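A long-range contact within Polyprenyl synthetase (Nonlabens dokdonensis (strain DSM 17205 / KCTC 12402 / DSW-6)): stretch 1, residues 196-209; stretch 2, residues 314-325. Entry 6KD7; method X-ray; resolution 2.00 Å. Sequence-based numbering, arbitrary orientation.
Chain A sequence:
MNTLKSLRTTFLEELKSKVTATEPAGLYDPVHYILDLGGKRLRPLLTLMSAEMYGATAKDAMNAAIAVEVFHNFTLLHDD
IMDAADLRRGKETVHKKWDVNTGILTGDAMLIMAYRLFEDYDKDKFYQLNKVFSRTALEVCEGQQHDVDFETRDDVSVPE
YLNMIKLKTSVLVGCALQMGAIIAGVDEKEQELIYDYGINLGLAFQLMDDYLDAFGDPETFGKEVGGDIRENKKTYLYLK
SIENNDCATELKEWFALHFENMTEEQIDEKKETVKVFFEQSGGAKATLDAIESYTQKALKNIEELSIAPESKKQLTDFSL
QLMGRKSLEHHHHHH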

# COMPACT_ATOMS: atom_id res chain seq x y z
N ASP A 196 -38.37 -15.14 27.01
CA ASP A 196 -37.77 -14.43 28.16
C ASP A 196 -36.68 -15.29 28.82
O ASP A 196 -35.66 -14.71 29.26
N TYR A 197 -36.94 -16.58 29.01
CA TYR A 197 -35.91 -17.50 29.52
C TYR A 197 -34.66 -17.33 28.63
O TYR A 197 -33.56 -17.18 29.18
N GLY A 198 -34.83 -17.49 27.32
CA GLY A 198 -33.75 -17.35 26.31
C GLY A 198 -33.02 -16.00 26.47
O GLY A 198 -31.81 -16.01 26.48
N ILE A 199 -33.72 -14.91 26.71
CA ILE A 199 -33.05 -13.61 26.93
C ILE A 199 -32.13 -13.72 28.15
O ILE A 199 -30.97 -13.34 28.02
N ASN A 200 -32.61 -14.22 29.27
CA ASN A 200 -31.80 -14.23 30.52
C ASN A 200 -30.66 -15.23 30.31
O ASN A 200 -29.52 -14.95 30.67
N LEU A 201 -30.93 -16.35 29.66
CA LEU A 201 -29.86 -17.33 29.44
C LEU A 201 -28.78 -16.68 28.56
O LEU A 201 -27.59 -17.00 28.73
N GLY A 202 -29.21 -15.96 27.53
CA GLY A 202 -28.31 -15.44 26.48
C GLY A 202 -27.44 -14.35 27.09
O GLY A 202 -26.24 -14.33 26.82
N LEU A 203 -28.02 -13.53 27.95
CA LEU A 203 -27.28 -12.48 28.66
C LEU A 203 -26.25 -13.11 29.61
O LEU A 203 -25.10 -12.66 29.64
N ALA A 204 -26.62 -14.13 30.38
CA ALA A 204 -25.67 -14.85 31.24
C ALA A 204 -24.55 -15.40 30.37
O ALA A 204 -23.38 -15.35 30.76
N PHE A 205 -24.90 -16.03 29.27
CA PHE A 205 -23.90 -16.70 28.40
C PHE A 205 -22.87 -15.64 27.88
O PHE A 205 -21.65 -15.88 27.85
N GLN A 206 -23.34 -14.48 27.45
CA GLN A 206 -22.49 -13.44 26.84
C GLN A 206 -21.65 -12.80 27.95
O GLN A 206 -20.46 -12.56 27.69
N LEU A 207 -22.23 -12.53 29.11
CA LEU A 207 -21.44 -12.01 30.26
C LEU A 207 -20.34 -13.01 30.62
O LEU A 207 -19.21 -12.55 30.95
N MET A 208 -20.63 -14.31 30.50
CA MET A 208 -19.62 -15.36 30.73
C MET A 208 -18.52 -15.25 29.66
O MET A 208 -17.37 -15.34 30.02
N ASP A 209 -18.89 -15.03 28.40
CA ASP A 209 -17.90 -14.87 27.32
C ASP A 209 -17.03 -13.62 27.64
O ASP A 209 -15.81 -13.71 27.56
N GLN A 314 -34.38 -31.01 33.23
CA GLN A 314 -33.46 -31.14 32.08
C GLN A 314 -32.99 -29.73 31.70
O GLN A 314 -31.78 -29.53 31.59
N LEU A 315 -33.90 -28.77 31.60
CA LEU A 315 -33.58 -27.40 31.14
C LEU A 315 -32.72 -26.74 32.21
O LEU A 315 -31.88 -25.93 31.83
N THR A 316 -32.99 -27.02 33.48
CA THR A 316 -32.28 -26.37 34.61
C THR A 316 -30.83 -26.84 34.58
O THR A 316 -29.93 -26.00 34.70
N ASP A 317 -30.63 -28.13 34.36
CA ASP A 317 -29.31 -28.77 34.27
C ASP A 317 -28.59 -28.25 33.03
O ASP A 317 -27.38 -28.11 33.08
N PHE A 318 -29.29 -28.13 31.91
CA PHE A 318 -28.66 -27.67 30.65
C PHE A 318 -28.13 -26.23 30.85
O PHE A 318 -27.01 -25.95 30.48
N SER A 319 -28.90 -25.39 31.52
CA SER A 319 -28.59 -23.99 31.81
C SER A 319 -27.35 -23.94 32.70
O SER A 319 -26.46 -23.12 32.44
N LEU A 320 -27.31 -24.76 33.74
CA LEU A 320 -26.14 -24.78 34.65
C LEU A 320 -24.93 -25.34 33.88
O LEU A 320 -23.93 -24.67 33.90
N GLN A 321 -25.08 -26.40 33.11
CA GLN A 321 -23.91 -26.93 32.37
C GLN A 321 -23.38 -25.86 31.40
O GLN A 321 -22.17 -25.74 31.30
N LEU A 322 -24.26 -25.09 30.75
CA LEU A 322 -23.86 -24.10 29.71
C LEU A 322 -22.97 -23.05 30.37
O LEU A 322 -21.98 -22.67 29.76
N MET A 323 -23.27 -22.71 31.62
CA MET A 323 -22.59 -21.63 32.39
C MET A 323 -21.39 -22.19 33.15
O MET A 323 -20.94 -21.55 34.09
N GLY A 324 -20.91 -23.36 32.74
CA GLY A 324 -19.76 -24.08 33.35
C GLY A 324 -19.93 -24.41 34.83
O GLY A 324 -18.89 -24.51 35.51
N ARG A 325 -21.16 -24.59 35.33
CA ARG A 325 -21.51 -25.06 36.71
C ARG A 325 -21.94 -26.54 36.65
O ARG A 325 -21.97 -27.14 35.54

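The one hydrogen bond between these two nearly parallel helices lies in an otherwise apolar contact: Tyr197 OH donates to Ser319 OG at 2.7 Å. Ser319, in the m rotamer, in turn donates from OG to its own helix, to Leu315 O at 2.9 Å, so both buried hydroxyls have acceptors. Tyr197 suits this place because its t rotamer carries the hydroxyl across a gap between axes 11.0 Å apart at their closest, while its ring carbon CE2 packs against Leu315 CD2 at 4.0 Å.

One turn on, Leu201 (t, p) leaves its CA sideways, yet its branched end reaches in: CD2 meets the ring edge of Phe318 at CE1 (4.3 Å), and CD1 lies 3.6 Å from Met323 CE. Met323, just past the helix, gives up the most surface here. Its flexible thioether, with chi1 off-well at -115°, turns inward, bringing CE to 3.9 Å from Ala204 CB, a methyl small enough to let it lie close to the helix. Leu322 (t, p) points toward the partner, and its branched end offers CD1 to Phe205 CE1 at 3.7 Å and CD2 to Leu201 CD1 at 4.0 Å. Met208, extended through t, t before chi3 turns to p, closes the far end; unbranched and long, it reaches the backbone, with SD 3.6 Å from Met323 CA and CE 3.5 Å from Leu322 O.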

# COMPACT_ATOMS: atom_id res chain seq x y z
CB ASP A 196 -38.85 -14.07 29.18
CG ASP A 196 -39.79 -12.97 28.72
OD1 ASP A 196 -39.55 -12.39 27.62
OD2 ASP A 196 -40.73 -12.68 29.48
CB TYR A 197 -36.43 -18.95 29.49
CG TYR A 197 -35.37 -20.01 29.51
CD1 TYR A 197 -34.44 -20.09 30.53
CD2 TYR A 197 -35.29 -20.92 28.49
CE1 TYR A 197 -33.47 -21.09 30.55
CE2 TYR A 197 -34.30 -21.88 28.47
CZ TYR A 197 -33.37 -21.95 29.50
OH TYR A 197 -32.40 -22.90 29.43
CB ILE A 199 -34.07 -12.47 27.03
CG1 ILE A 199 -34.81 -12.27 25.72
CG2 ILE A 199 -33.40 -11.17 27.48
CD1 ILE A 199 -33.94 -11.90 24.53
CB ASN A 200 -32.66 -14.55 31.75
CG ASN A 200 -33.52 -13.39 32.20
OD1 ASN A 200 -34.75 -13.51 32.45
ND2 ASN A 200 -32.86 -12.27 32.38
CB LEU A 201 -30.46 -18.57 28.77
CG LEU A 201 -29.49 -19.73 28.55
CD1 LEU A 201 -29.17 -20.46 29.85
CD2 LEU A 201 -30.05 -20.70 27.54
CB LEU A 203 -28.28 -11.57 29.37
CG LEU A 203 -29.03 -10.59 28.48
CD1 LEU A 203 -30.13 -9.88 29.28
CD2 LEU A 203 -28.10 -9.54 27.86
CB ALA A 204 -26.37 -15.96 32.01
CB PHE A 205 -24.67 -17.42 27.29
CG PHE A 205 -23.84 -18.28 26.38
CD1 PHE A 205 -23.04 -19.30 26.91
CD2 PHE A 205 -23.89 -18.10 25.00
CE1 PHE A 205 -22.28 -20.11 26.08
CE2 PHE A 205 -23.14 -18.94 24.18
CZ PHE A 205 -22.30 -19.91 24.71
CB GLN A 206 -23.33 -12.40 26.13
CG GLN A 206 -22.49 -11.29 25.54
CD GLN A 206 -21.39 -11.77 24.63
OE1 GLN A 206 -20.27 -11.29 24.72
NE2 GLN A 206 -21.71 -12.69 23.74
CB LEU A 207 -22.34 -11.63 31.42
CG LEU A 207 -23.20 -10.41 31.12
CD1 LEU A 207 -24.15 -10.13 32.25
CD2 LEU A 207 -22.35 -9.17 30.86
CB MET A 208 -20.24 -16.76 30.66
CG MET A 208 -19.28 -17.86 31.04
SD MET A 208 -19.99 -19.52 30.95
CE MET A 208 -19.95 -19.86 29.20
CB ASP A 209 -18.63 -14.88 25.98
CG ASP A 209 -17.68 -14.52 24.85
OD1 ASP A 209 -17.48 -13.29 24.61
OD2 ASP A 209 -17.11 -15.45 24.25
CB GLN A 314 -34.11 -31.92 30.95
CG GLN A 314 -34.04 -33.42 31.21
CD GLN A 314 -34.93 -34.24 30.30
OE1 GLN A 314 -34.97 -34.03 29.09
NE2 GLN A 314 -35.65 -35.18 30.90
CB LEU A 315 -34.87 -26.61 30.95
CG LEU A 315 -34.91 -25.65 29.78
CD1 LEU A 315 -34.46 -26.33 28.50
CD2 LEU A 315 -36.33 -25.08 29.64
CB THR A 316 -32.95 -26.62 35.96
OG1 THR A 316 -34.16 -25.88 36.04
CG2 THR A 316 -32.09 -26.18 37.13
CB ASP A 317 -29.39 -30.30 34.16
CG ASP A 317 -29.77 -30.94 35.49
OD1 ASP A 317 -29.74 -30.20 36.54
OD2 ASP A 317 -30.13 -32.18 35.48
CB PHE A 318 -29.64 -27.79 29.49
CG PHE A 318 -29.27 -26.95 28.31
CD1 PHE A 318 -29.67 -25.64 28.24
CD2 PHE A 318 -28.55 -27.50 27.26
CE1 PHE A 318 -29.36 -24.88 27.13
CE2 PHE A 318 -28.20 -26.71 26.18
CZ PHE A 318 -28.61 -25.41 26.12
CB SER A 319 -29.75 -23.28 32.44
OG SER A 319 -30.85 -23.26 31.56
CB LEU A 320 -26.50 -25.55 35.92
CG LEU A 320 -27.57 -24.91 36.81
CD1 LEU A 320 -28.04 -25.88 37.89
CD2 LEU A 320 -27.10 -23.63 37.45
CB GLN A 321 -24.33 -28.19 31.62
CG GLN A 321 -23.19 -28.83 30.84
CD GLN A 321 -23.67 -29.76 29.76
OE1 GLN A 321 -24.36 -30.74 30.02
NE2 GLN A 321 -23.31 -29.47 28.52
CB LEU A 322 -25.10 -23.43 29.11
CG LEU A 322 -24.84 -22.45 27.96
CD1 LEU A 322 -24.29 -23.16 26.74
CD2 LEU A 322 -26.10 -21.68 27.62
CB MET A 323 -23.58 -21.01 33.37
CG MET A 323 -23.90 -19.56 33.09
SD MET A 323 -24.22 -19.18 31.37
CE MET A 323 -25.91 -19.75 31.21
CB ARG A 325 -22.59 -24.17 37.34
CG ARG A 325 -22.15 -22.74 37.63
CD ARG A 325 -23.30 -21.78 37.87
NE ARG A 325 -24.05 -22.02 39.12
CZ ARG A 325 -25.02 -21.24 39.65
NH1 ARG A 325 -25.42 -20.12 39.07
NH2 ARG A 325 -25.61 -21.61 40.78